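Local coordinates for Mll5499 protein (Mesorhizobium loti, PDB 3BDE), which is of unknown function but belongs to the stress-responsive alpha/beta-barrel (Dabb) family and forms homodimers of ferredoxin-like subunits, at residues 25-30 against 99-104; 40-45 against 70-75; 53-58 against 74-79. All coordinates share one frame; numbering follows the deposited sequence. Where two conformers were deposited one is given.

Overall arrangement
From the N terminus, strand 21-29 comes first and supplies one side of interaction 1, which closes the longest loop when helix 91-104 returns to residues 25-30. Both other contacts nest inside that loop. Interaction 2 closes a loop from helix 36-50 to strand 72-78; interaction 3 closes a shorter one, from the residues ahead of strand 58-63 to the C-terminal part of strand 72-78. These two end on the same strand and share Phe74 and Ser75. Strands 21-29 and 72-78 are neighbours in one antiparallel sheet, and Phe27 N and Val25 O are probably bonded to Phe72 O and Phe74 N. Interactions 1 and 2 thus set two helices on the sheet, whereas interaction 3 ties in its edge.

Interaction 1 of 3, residues 25-30 against 99-104; sequences VVFTLK and DRWVPE. With EDO (1,2-ethanediol), chain H.
Trp101 meets Val25 and Phe27 with the outer end of its six-membered ring. Its CH2 atom lies 3.4 Å from Val25 CG2 and 3.7 Å from Phe27 CD1. With Phe27 it makes a T-shaped (edge-to-face) pair, the indole edge turned to the phenyl face, ring centroids 5.1 Å apart and planes at 62°; Trp101 CZ3 stands over that face near its rim. Trp101 CG is anti to the backbone N (chi1 -172°), which carries the indole off the flank of the helix and across to the strand.

The end of the helix is held by polar bonds. Lys30 N donates to Glu104 O over 2.9 Å and almost straight (172° at the hydrogen), while Leu29 CA offers the same oxygen a CA-H...O contact of 3.4 Å. The extended Lys30 side chain runs past this carbonyl until NZ reaches Pro103 O at 3.2 Å, from above the carbonyl plane. An ammonium group beside the last carbonyls would probably suit the negative end of the helix.

One turn back, Arg100 NE donates to Glu104 OE2 (2.9 Å) in a salt bridge, the carboxylate oxygen lying close to the guanidinium plane and meeting the N-H on its syn side; Glu104 OE1 is bonded to His31, and Arg100 has a second acidic partner in Asp44. Phe108 and Phe41 also pack on Trp101, whereas Val26, pointing away from the helix, packs on Tyr113 of the second subunit. A helix on one face of an antiparallel sheet and a partner subunit on the other fits a ferredoxin-like Dabb dimer.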
# COMPACT_ATOMS: atom_id res chain seq x y z
N VAL A 25 2.70 5.93 1.83
CA VAL A 25 1.78 6.95 2.33
C VAL A 25 0.73 7.21 1.25
O VAL A 25 1.10 7.38 0.10
CB VAL A 25 2.53 8.25 2.77
CG1 VAL A 25 3.33 8.90 1.59
CG2 VAL A 25 1.57 9.25 3.40
N VAL A 26 -0.55 7.18 1.62
CA VAL A 26 -1.67 7.46 0.72
C VAL A 26 -2.18 8.84 1.16
O VAL A 26 -2.29 9.09 2.36
CB VAL A 26 -2.76 6.33 0.74
CG1 VAL A 26 -3.58 6.35 2.02
CG2 VAL A 26 -3.69 6.42 -0.46
N PHE A 27 -2.47 9.73 0.21
CA PHE A 27 -2.83 11.10 0.58
C PHE A 27 -3.65 11.87 -0.44
O PHE A 27 -3.77 11.47 -1.60
CB PHE A 27 -1.55 11.90 0.88
CG PHE A 27 -0.62 12.07 -0.31
CD1 PHE A 27 0.36 11.12 -0.60
CD2 PHE A 27 -0.70 13.22 -1.13
CE1 PHE A 27 1.21 11.31 -1.72
CE2 PHE A 27 0.15 13.40 -2.22
CZ PHE A 27 1.10 12.44 -2.52
N THR A 28 -4.18 12.98 0.05
CA THR A 28 -4.94 13.94 -0.72
C THR A 28 -4.34 15.30 -0.39
O THR A 28 -4.02 15.59 0.78
CB THR A 28 -6.43 13.90 -0.37
OG1 THR A 28 -6.97 12.66 -0.83
CG2 THR A 28 -7.19 15.03 -1.05
N LEU A 29 -4.17 16.11 -1.41
CA LEU A 29 -3.61 17.46 -1.24
C LEU A 29 -4.77 18.46 -1.12
O LEU A 29 -5.88 18.16 -1.52
CB LEU A 29 -2.74 17.81 -2.44
CG LEU A 29 -1.55 16.89 -2.71
CD1 LEU A 29 -0.94 17.25 -4.10
CD2 LEU A 29 -0.57 17.06 -1.59
N LYS A 30 -4.48 19.64 -0.59
CA LYS A 30 -5.45 20.75 -0.49
C LYS A 30 -5.70 21.40 -1.87
O LYS A 30 -6.73 22.07 -2.07
CB LYS A 30 -4.95 21.83 0.48
CG LYS A 30 -4.82 21.33 1.89
CD LYS A 30 -4.24 22.34 2.81
CE LYS A 30 -4.14 21.78 4.21
NZ LYS A 30 -3.43 22.76 5.07
N ASP A 99 8.00 22.15 5.23
CA ASP A 99 7.74 23.18 4.23
C ASP A 99 6.77 22.84 3.12
O ASP A 99 6.19 23.77 2.53
CB ASP A 99 9.07 23.62 3.62
CG ASP A 99 10.03 24.22 4.64
OD1 ASP A 99 9.60 24.67 5.71
OD2 ASP A 99 11.23 24.28 4.35
N ARG A 100 6.59 21.55 2.84
CA ARG A 100 5.69 21.10 1.78
C ARG A 100 4.58 20.19 2.25
O ARG A 100 3.42 20.45 1.94
CB ARG A 100 6.48 20.39 0.69
CG ARG A 100 7.66 21.20 0.12
CD ARG A 100 7.26 22.49 -0.56
NE ARG A 100 6.53 22.29 -1.82
CZ ARG A 100 7.10 22.11 -3.02
NH1 ARG A 100 8.40 21.99 -3.15
NH2 ARG A 100 6.32 21.99 -4.07
N TRP A 101 4.91 19.16 3.01
CA TRP A 101 3.89 18.17 3.41
C TRP A 101 2.84 18.79 4.33
O TRP A 101 1.65 18.83 3.98
CB TRP A 101 4.53 16.93 4.07
CG TRP A 101 3.58 15.85 4.31
CD1 TRP A 101 2.80 15.69 5.39
CD2 TRP A 101 3.29 14.75 3.44
NE1 TRP A 101 2.03 14.57 5.27
CE2 TRP A 101 2.31 13.96 4.08
CE3 TRP A 101 3.78 14.34 2.19
CZ2 TRP A 101 1.77 12.80 3.50
CZ3 TRP A 101 3.26 13.18 1.62
CH2 TRP A 101 2.25 12.43 2.27
N VAL A 102 3.29 19.29 5.48
CA VAL A 102 2.37 19.87 6.48
C VAL A 102 1.46 20.97 5.90
O VAL A 102 0.28 20.91 6.13
CB VAL A 102 3.11 20.31 7.76
CG1 VAL A 102 2.16 21.09 8.69
CG2 VAL A 102 3.68 19.12 8.48
N PRO A 103 2.01 21.96 5.16
CA PRO A 103 1.15 22.99 4.55
C PRO A 103 0.23 22.57 3.39
O PRO A 103 -0.83 23.17 3.24
CB PRO A 103 2.15 24.05 4.04
CG PRO A 103 3.43 23.73 4.71
CD PRO A 103 3.43 22.27 4.95
N GLU A 104 0.61 21.56 2.61
CA GLU A 104 -0.11 21.23 1.37
C GLU A 104 -0.95 19.96 1.39
O GLU A 104 -1.82 19.81 0.54
CB GLU A 104 0.86 21.16 0.20
CG GLU A 104 1.69 22.44 -0.01
CD GLU A 104 2.63 22.34 -1.19
OE1 GLU A 104 2.17 21.93 -2.28
OE2 GLU A 104 3.81 22.71 -1.05
C1 EDO H . 7.75 27.77 3.75
O1 EDO H . 7.99 26.62 4.58
C2 EDO H . 7.81 27.38 2.31
O2 EDO H . 6.94 26.27 2.03

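Interaction 2 of 3, residues 40-45 against 70-75; sequences RFLVDA and YHFGFS. With EDO (1,2-ethanediol), chain G.
Phe74 reaches from its strand to helix 40-45 and ends among three of its side chains. The nearest is the methyl of Ala45, whose CB sits 3.5 Å from Phe74 CZ. Phe41 CE1 approaches the same CZ at 3.9 Å, the two side chains crossing at a slant, and Leu42 CD2 closes on Phe74 CE1 at 4.0 Å. Phe74 is turned for this by a chi2 of -28°, the less common of the settings open to phenylalanine at its chi1, which swings the ring away from the usual near-perpendicular one. Phe41 has its CG anti to the backbone N (chi1 178°), an orientation that brings the ring off the helix toward the sheet.

The axes of segments 40-45 and 72-75 run almost parallel, 2° apart, with a closest approach of 11.5 Å, a gap filled by these apolar groups without any hydrogen bond between the two sides. Helix 36-50 is the crossover between the parallel strands 21-29 and 58-63, and strand 72-78 lies between those two in the sheet: the split beta-alpha-beta unit of a ferredoxin-like fold.

Leu42 divides its two methyls between two rings. While CD2 goes to Phe74, CD1 stands over a face of Phe72, offset toward the rim, with Phe72 CE1 4.0 Å away; the two side chains meet at about a right angle. At Phe72 the strand carries a classic beta bulge, His71 and Phe72 together facing Phe27 of the neighbouring strand. Leu116 of the second subunit packs on both Leu42 and Phe72.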
# COMPACT_ATOMS: atom_id res chain seq x y z
N ARG A 40 3.41 20.46 -9.16
CA ARG A 40 4.62 20.93 -8.50
C ARG A 40 4.94 20.18 -7.21
O ARG A 40 6.12 19.85 -6.97
CB ARG A 40 4.47 22.44 -8.28
CG ARG A 40 5.67 23.22 -7.86
CD ARG A 40 5.56 24.61 -8.51
NE ARG A 40 4.25 25.20 -8.21
CZ ARG A 40 3.44 25.87 -9.05
NH1 ARG A 40 3.71 26.04 -10.35
NH2 ARG A 40 2.29 26.34 -8.56
N PHE A 41 3.92 19.87 -6.41
CA PHE A 41 4.13 19.08 -5.18
C PHE A 41 4.70 17.69 -5.55
O PHE A 41 5.69 17.24 -4.98
CB PHE A 41 2.82 18.92 -4.37
CG PHE A 41 2.97 18.08 -3.14
CD1 PHE A 41 2.81 16.68 -3.21
CD2 PHE A 41 3.30 18.66 -1.92
CE1 PHE A 41 2.98 15.88 -2.08
CE2 PHE A 41 3.47 17.88 -0.78
CZ PHE A 41 3.31 16.49 -0.85
N LEU A 42 4.06 17.04 -6.53
CA LEU A 42 4.47 15.70 -6.96
C LEU A 42 5.90 15.66 -7.60
O LEU A 42 6.75 14.82 -7.24
CB LEU A 42 3.41 15.15 -7.94
CG LEU A 42 2.01 14.94 -7.36
CD1 LEU A 42 1.03 14.59 -8.47
CD2 LEU A 42 2.02 13.86 -6.25
N VAL A 43 6.15 16.61 -8.50
CA VAL A 43 7.44 16.75 -9.19
C VAL A 43 8.55 17.03 -8.18
O VAL A 43 9.55 16.33 -8.18
CB VAL A 43 7.36 17.81 -10.33
CG1 VAL A 43 8.71 18.04 -10.98
CG2 VAL A 43 6.34 17.35 -11.37
N ASP A 44 8.32 17.98 -7.27
CA ASP A 44 9.33 18.33 -6.25
C ASP A 44 9.55 17.23 -5.21
O ASP A 44 10.70 16.98 -4.82
CB ASP A 44 8.98 19.65 -5.56
CG ASP A 44 8.94 20.84 -6.54
OD1 ASP A 44 9.44 20.75 -7.68
OD2 ASP A 44 8.37 21.88 -6.18
N ALA A 45 8.48 16.57 -4.77
CA ALA A 45 8.59 15.44 -3.82
C ALA A 45 9.48 14.32 -4.39
O ALA A 45 10.38 13.80 -3.70
CB ALA A 45 7.20 14.88 -3.49
N TYR A 70 -8.61 8.99 -0.94
CA TYR A 70 -7.21 9.43 -1.08
C TYR A 70 -6.93 9.40 -2.57
O TYR A 70 -7.38 8.46 -3.23
CB TYR A 70 -6.25 8.53 -0.32
CG TYR A 70 -6.51 8.60 1.17
CD1 TYR A 70 -6.09 9.70 1.91
CD2 TYR A 70 -7.19 7.59 1.82
CE1 TYR A 70 -6.35 9.79 3.30
CE2 TYR A 70 -7.45 7.65 3.20
CZ TYR A 70 -7.02 8.75 3.93
OH TYR A 70 -7.30 8.83 5.28
N HIS A 71 -6.22 10.40 -3.07
CA HIS A 71 -5.95 10.52 -4.50
C HIS A 71 -4.62 9.96 -4.96
O HIS A 71 -4.51 9.52 -6.09
CB HIS A 71 -5.99 11.98 -4.94
CG HIS A 71 -7.30 12.66 -4.69
ND1 HIS A 71 -7.42 14.04 -4.68
CD2 HIS A 71 -8.53 12.17 -4.43
CE1 HIS A 71 -8.68 14.36 -4.46
NE2 HIS A 71 -9.38 13.24 -4.29
N PHE A 72 -3.62 9.96 -4.09
CA PHE A 72 -2.26 9.59 -4.47
C PHE A 72 -1.58 8.76 -3.44
O PHE A 72 -2.01 8.69 -2.31
CB PHE A 72 -1.42 10.88 -4.63
CG PHE A 72 -1.95 11.83 -5.66
CD1 PHE A 72 -1.83 11.52 -7.02
CD2 PHE A 72 -2.52 13.06 -5.30
CE1 PHE A 72 -2.32 12.37 -7.98
CE2 PHE A 72 -3.00 13.92 -6.26
CZ PHE A 72 -2.90 13.58 -7.60
N GLY A 73 -0.47 8.16 -3.85
CA GLY A 73 0.39 7.45 -2.93
C GLY A 73 1.86 7.60 -3.27
O GLY A 73 2.22 7.85 -4.43
N PHE A 74 2.71 7.50 -2.24
CA PHE A 74 4.15 7.34 -2.47
C PHE A 74 4.51 6.01 -1.82
O PHE A 74 3.97 5.67 -0.76
CB PHE A 74 5.04 8.43 -1.81
CG PHE A 74 4.83 9.82 -2.29
CD1 PHE A 74 4.37 10.14 -3.58
CD2 PHE A 74 5.26 10.86 -1.47
CE1 PHE A 74 4.27 11.48 -4.00
CE2 PHE A 74 5.18 12.19 -1.87
CZ PHE A 74 4.69 12.51 -3.13
N SER A 75 5.36 5.25 -2.50
CA SER A 75 5.87 3.97 -2.05
C SER A 75 7.37 3.96 -2.23
O SER A 75 7.88 4.51 -3.20
CB SER A 75 5.25 2.84 -2.86
OG SER A 75 5.73 1.60 -2.43
C1 EDO G . -0.44 28.08 -10.07
O1 EDO G . 0.69 28.27 -10.92
C2 EDO G . -1.69 28.84 -10.52
O2 EDO G . -1.77 28.95 -11.95

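Interaction 3 of 3, residues 53-58 against 74-79. With EDO (1,2-ethanediol), chain F.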
# COMPACT_ATOMS: atom_id res chain seq x y z
N ARG A 53 19.88 9.17 0.48
CA ARG A 53 20.58 7.86 0.57
C ARG A 53 19.73 6.85 1.34
O ARG A 53 19.14 7.19 2.39
CB ARG A 53 21.96 7.99 1.26
CG ARG A 53 22.82 6.68 1.30
CD ARG A 53 24.01 6.77 2.24
NE ARG A 53 25.04 7.70 1.76
N GLY A 54 19.68 5.63 0.83
CA GLY A 54 18.87 4.56 1.41
C GLY A 54 17.48 4.39 0.80
O GLY A 54 16.87 3.33 0.95
N VAL A 55 16.96 5.43 0.13
CA VAL A 55 15.65 5.35 -0.54
C VAL A 55 15.83 4.51 -1.80
O VAL A 55 16.68 4.81 -2.63
CB VAL A 55 15.10 6.75 -0.92
CG1 VAL A 55 13.85 6.69 -1.86
CG2 VAL A 55 14.79 7.53 0.34
N THR A 56 15.03 3.45 -1.93
CA THR A 56 15.05 2.61 -3.13
C THR A 56 13.63 2.45 -3.67
O THR A 56 12.65 2.46 -2.92
CB THR A 56 15.67 1.22 -2.89
OG1 THR A 56 14.80 0.42 -2.08
CG2 THR A 56 17.01 1.33 -2.19
N HIS A 57 13.52 2.32 -4.99
CA HIS A 57 12.26 2.06 -5.68
C HIS A 57 11.17 3.05 -5.28
O HIS A 57 10.03 2.66 -5.00
CB HIS A 57 11.79 0.63 -5.42
CG HIS A 57 12.80 -0.41 -5.75
ND1 HIS A 57 13.30 -0.59 -7.02
CD2 HIS A 57 13.41 -1.34 -4.98
CE1 HIS A 57 14.17 -1.59 -7.02
NE2 HIS A 57 14.25 -2.06 -5.79
N PHE A 58 11.54 4.33 -5.24
CA PHE A 58 10.58 5.40 -4.97
C PHE A 58 9.59 5.46 -6.14
O PHE A 58 10.01 5.63 -7.30
CB PHE A 58 11.28 6.74 -4.79
CG PHE A 58 10.33 7.86 -4.45
CD1 PHE A 58 9.73 8.61 -5.46
CD2 PHE A 58 10.01 8.14 -3.11
CE1 PHE A 58 8.83 9.63 -5.14
CE2 PHE A 58 9.11 9.15 -2.80
CZ PHE A 58 8.53 9.90 -3.83
N PHE A 74 2.71 7.50 -2.24
CA PHE A 74 4.15 7.34 -2.47
C PHE A 74 4.51 6.01 -1.82
O PHE A 74 3.97 5.67 -0.76
CB PHE A 74 5.04 8.43 -1.81
CG PHE A 74 4.83 9.82 -2.29
CD1 PHE A 74 4.37 10.14 -3.58
CD2 PHE A 74 5.26 10.86 -1.47
CE1 PHE A 74 4.27 11.48 -4.00
CE2 PHE A 74 5.18 12.19 -1.87
CZ PHE A 74 4.69 12.51 -3.13
N SER A 75 5.36 5.25 -2.50
CA SER A 75 5.87 3.97 -2.05
C SER A 75 7.37 3.96 -2.23
O SER A 75 7.88 4.51 -3.20
CB SER A 75 5.25 2.84 -2.86
OG SER A 75 5.73 1.60 -2.43
N MSE A 76 8.08 3.38 -1.27
CA MSE A 76 9.54 3.21 -1.37
C MSE A 76 9.94 2.06 -0.44
O MSE A 76 9.21 1.71 0.49
CB MSE A 76 10.27 4.52 -0.99
CG MSE A 76 10.16 4.89 0.48
SE MSE A 76 10.33 6.78 0.79
CE MSE A 76 8.56 7.40 0.24
N GLU A 77 11.17 1.59 -0.62
CA GLU A 77 11.70 0.49 0.18
C GLU A 77 13.05 0.85 0.80
O GLU A 77 13.85 1.57 0.18
CB GLU A 77 11.84 -0.75 -0.68
CG GLU A 77 10.44 -1.26 -1.14
CD GLU A 77 10.49 -2.51 -1.97
OE1 GLU A 77 11.56 -3.11 -2.16
OE2 GLU A 77 9.43 -2.91 -2.46
N PHE A 78 13.24 0.36 2.01
CA PHE A 78 14.48 0.54 2.79
C PHE A 78 15.01 -0.85 3.11
O PHE A 78 14.24 -1.80 3.31
CB PHE A 78 14.21 1.32 4.09
CG PHE A 78 13.71 2.70 3.84
CD1 PHE A 78 14.60 3.70 3.44
CD2 PHE A 78 12.35 3.01 3.96
CE1 PHE A 78 14.18 4.96 3.19
CE2 PHE A 78 11.92 4.28 3.68
CZ PHE A 78 12.83 5.25 3.30
N ALA A 79 16.34 -0.98 3.11
CA ALA A 79 17.01 -2.24 3.44
C ALA A 79 16.65 -2.73 4.85
O ALA A 79 16.51 -3.93 5.06
CB ALA A 79 18.54 -2.10 3.31
C1 EDO F . 16.50 1.46 -6.70
O1 EDO F . 16.25 2.77 -6.21
C2 EDO F . 16.57 1.58 -8.20
O2 EDO F . 15.31 1.63 -8.90
O HOH W 1 17.88 1.08 2.04
O HOH W 2 7.91 1.22 -4.16
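Thr56 grips one carbonyl twice: Glu77 O accepts from Thr56 N at 3.1 Å, nearly along the C=O axis, and from Thr56 OG1 at 2.7 Å, the hydroxyl standing above the carbonyl plane. The torsion setting OG1 between the backbone N and carbonyl carbon (chi1 71°) makes this second bond possible. Glu77 N returns a bond to Thr56 O (2.9 Å), completing an antiparallel hydrogen-bonded pair. Directly after it the chain turns a corner at His57, whose backbone is in the left-handed region. A water joins His57 O to Ser75 OG, and another joins Gly54 O to Ala79 N.

Beyond the corner Phe58 lies beside Met76, a selenomethionine in this crystal: CE touches Phe58 CE2 at 3.6 Å and SE sits at the ring edge, a Met-aromatic contact. Phe58 CZ also stands over a face of Phe74, 4.0 Å from its CG. With an alanine in place of Phe58, the Met76 methyl and this face of Phe74 would probably lose the ring they pack on, opening a gap next to Leu49 of helix 36-50. Val55 CG2 meets Phe78 CE1 at 3.9 Å.

Glu77 passes the His57 ring without bonding to it and is salt-bridged to Arg22. Backbone and hydroxyl bonds therefore fix the pairing at Thr56 and Glu77, while aromatic and apolar groups join the chain to the core.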